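PDB 3MGL: sulfate permease family protein from Vibrio cholerae O1 biovar El Tor, which probably serves as a transmembrane anion transporter of the SulP family, represented in this crystal by its cytoplasmic STAS domain. Local coordinates for the interface of chains A and B. Coordinates in Å, arbitrary orientation; residue numbers count along the deposited sequence, not the author numbering. Chains: chain A/B, Sulfate permease family protein.

The interface of chains A and B. Residues chain A 23-25, 27, 38; chain B 30, 32, 61, 65.
B:Phe30 lies across strand 21-27 of chain A and shows how one loop aromatic can organise a contact between two copies of a STAS domain. It gives up 92 Å² to chain A, more than any other residue of this patch. The interface as a whole departs from an exact two-fold, and the structure alone does not show whether the pairing exists outside the crystal.

Ring against ring comes first: the CD1-CE1 edge of A:Tyr24 points at one face of B:Phe30, with planes 69° apart and CD1 standing 3.6 Å above the phenylalanine plane, toward its rim. The tyrosine reaches this place because its CG is anti to the backbone N (chi1 -180°), while A:Phe38 of helix 32-44, within the same chain, covers one face of the tyrosine ring and backs it up. The CD1-CE1 edge of A:Phe38 in turn meets the CE2-CZ edge of B:Phe32 at a slant, with A:Phe38 CD1 3.4 Å from B:Phe32 CE2.

Ring against backbone and aliphatic carbon forms a second group. The outer rim of B:Phe30 follows the strand: B:Phe30 CE1 is 3.4 Å from the carbonyl O of A:Val23, B:Phe30 CZ is 3.3 Å from the amide N of A:Ala25, and B:Phe30 CE2 is 3.5 Å from the methyl CB of A:Ala25. B:Phe61 adds a looser contact, its CE1 and CZ resting near CB and the carbonyl O of A:Val23.

Polar groups contribute by proximity to rings. The carboxylate of A:Glu27 sits at the edge of B:Phe30, where the positive rim may suit it. At the other end of the patch, the hydroxyl OG1 of B:Thr65 approaches CE1 of A:Phe38 to 3.7 Å.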
loop_
_atom_site.group_PDB
_atom_site.type_symbol
_atom_site.label_atom_id
_atom_site.label_comp_id
_atom_site.label_asym_id
_atom_site.label_seq_id
_atom_site.Cartn_x
_atom_site.Cartn_y
_atom_site.Cartn_z
ATOM N N VAL A 23 -22.455 8.982 5.727
ATOM C CA VAL A 23 -21.387 8.269 6.412
ATOM C C VAL A 23 -20.078 9.003 6.129
ATOM O O VAL A 23 -19.761 9.320 4.974
ATOM C CB VAL A 23 -21.277 6.794 5.918
ATOM C CG1 VAL A 23 -20.140 6.072 6.617
ATOM C CG2 VAL A 23 -22.589 6.043 6.147
ATOM N N TYR A 24 -19.320 9.271 7.187
ATOM C CA TYR A 24 -18.041 9.909 7.015
ATOM C C TYR A 24 -16.985 9.251 7.892
ATOM O O TYR A 24 -17.237 8.933 9.046
ATOM C CB TYR A 24 -18.152 11.408 7.268
ATOM C CG TYR A 24 -16.842 12.140 7.095
ATOM C CD1 TYR A 24 -16.273 12.315 5.821
ATOM C CD2 TYR A 24 -16.165 12.660 8.188
ATOM C CE1 TYR A 24 -15.066 12.987 5.649
ATOM C CE2 TYR A 24 -14.956 13.346 8.017
ATOM C CZ TYR A 24 -14.413 13.493 6.759
ATOM O OH TYR A 24 -13.209 14.162 6.612
ATOM N N ALA A 25 -15.800 9.044 7.336
ATOM C CA ALA A 25 -14.741 8.406 8.078
ATOM C C ALA A 25 -13.569 9.360 8.318
ATOM O O ALA A 25 -13.073 10.007 7.396
ATOM C CB ALA A 25 -14.270 7.161 7.345
ATOM N N GLU A 27 -9.854 9.605 8.793
ATOM C CA GLU A 27 -8.785 8.700 8.414
ATOM C C GLU A 27 -7.488 9.153 9.029
ATOM O O GLU A 27 -6.996 10.251 8.746
ATOM C CB GLU A 27 -8.712 8.494 6.902
ATOM C CG GLU A 27 -9.681 7.384 6.447
ATOM C CD GLU A 27 -10.192 7.549 5.025
ATOM O OE1 GLU A 27 -9.805 8.528 4.333
ATOM O OE2 GLU A 27 -10.998 6.687 4.602
ATOM N N PHE A 38 -15.134 18.844 5.392
ATOM C CA PHE A 38 -16.446 18.211 5.493
ATOM C C PHE A 38 -17.417 19.087 6.274
ATOM O O PHE A 38 -18.595 19.192 5.922
ATOM C CB PHE A 38 -16.363 16.812 6.121
ATOM C CG PHE A 38 -17.635 16.031 5.996
ATOM C CD1 PHE A 38 -18.060 15.555 4.753
ATOM C CD2 PHE A 38 -18.424 15.775 7.107
ATOM C CE1 PHE A 38 -19.259 14.826 4.626
ATOM C CE2 PHE A 38 -19.621 15.041 6.985
ATOM C CZ PHE A 38 -20.033 14.579 5.736
ATOM N N PHE B 30 -14.768 10.177 -0.122
ATOM C CA PHE B 30 -14.657 11.525 0.442
ATOM C C PHE B 30 -13.775 12.370 -0.466
ATOM O O PHE B 30 -12.679 12.822 -0.100
ATOM C CB PHE B 30 -14.151 11.479 1.897
ATOM C CG PHE B 30 -14.723 10.318 2.701
ATOM C CD1 PHE B 30 -16.103 10.174 2.870
ATOM C CD2 PHE B 30 -13.883 9.360 3.260
ATOM C CE1 PHE B 30 -16.631 9.098 3.597
ATOM C CE2 PHE B 30 -14.408 8.286 3.985
ATOM C CZ PHE B 30 -15.783 8.158 4.154
ATOM N N PHE B 32 -14.386 15.281 -1.499
ATOM C CA PHE B 32 -14.790 16.694 -1.422
ATOM C C PHE B 32 -13.634 17.668 -1.608
ATOM O O PHE B 32 -13.735 18.580 -2.420
ATOM C CB PHE B 32 -15.572 17.016 -0.134
ATOM C CG PHE B 32 -16.484 15.907 0.315
ATOM C CD1 PHE B 32 -17.641 15.608 -0.399
ATOM C CD2 PHE B 32 -16.160 15.138 1.425
ATOM C CE1 PHE B 32 -18.484 14.568 -0.000
ATOM C CE2 PHE B 32 -16.981 14.095 1.826
ATOM C CZ PHE B 32 -18.152 13.808 1.119
ATOM N N PHE B 61 -19.503 4.370 -2.499
ATOM C CA PHE B 61 -20.886 4.748 -2.207
ATOM C C PHE B 61 -20.954 6.270 -2.289
ATOM O O PHE B 61 -19.906 6.936 -2.376
ATOM C CB PHE B 61 -21.315 4.264 -0.818
ATOM C CG PHE B 61 -20.598 4.954 0.309
ATOM C CD1 PHE B 61 -21.100 6.149 0.849
ATOM C CD2 PHE B 61 -19.414 4.429 0.822
ATOM C CE1 PHE B 61 -20.438 6.814 1.886
ATOM C CE2 PHE B 61 -18.728 5.083 1.854
ATOM C CZ PHE B 61 -19.241 6.286 2.389
ATOM N N THR B 65 -24.393 14.272 0.600
ATOM C CA THR B 65 -23.330 15.281 0.615
ATOM C C THR B 65 -22.429 15.156 -0.618
ATOM O O THR B 65 -22.086 16.166 -1.247
ATOM C CB THR B 65 -22.465 15.249 1.918
ATOM O OG1 THR B 65 -21.589 14.116 1.895
ATOM C CG2 THR B 65 -23.341 15.190 3.182
#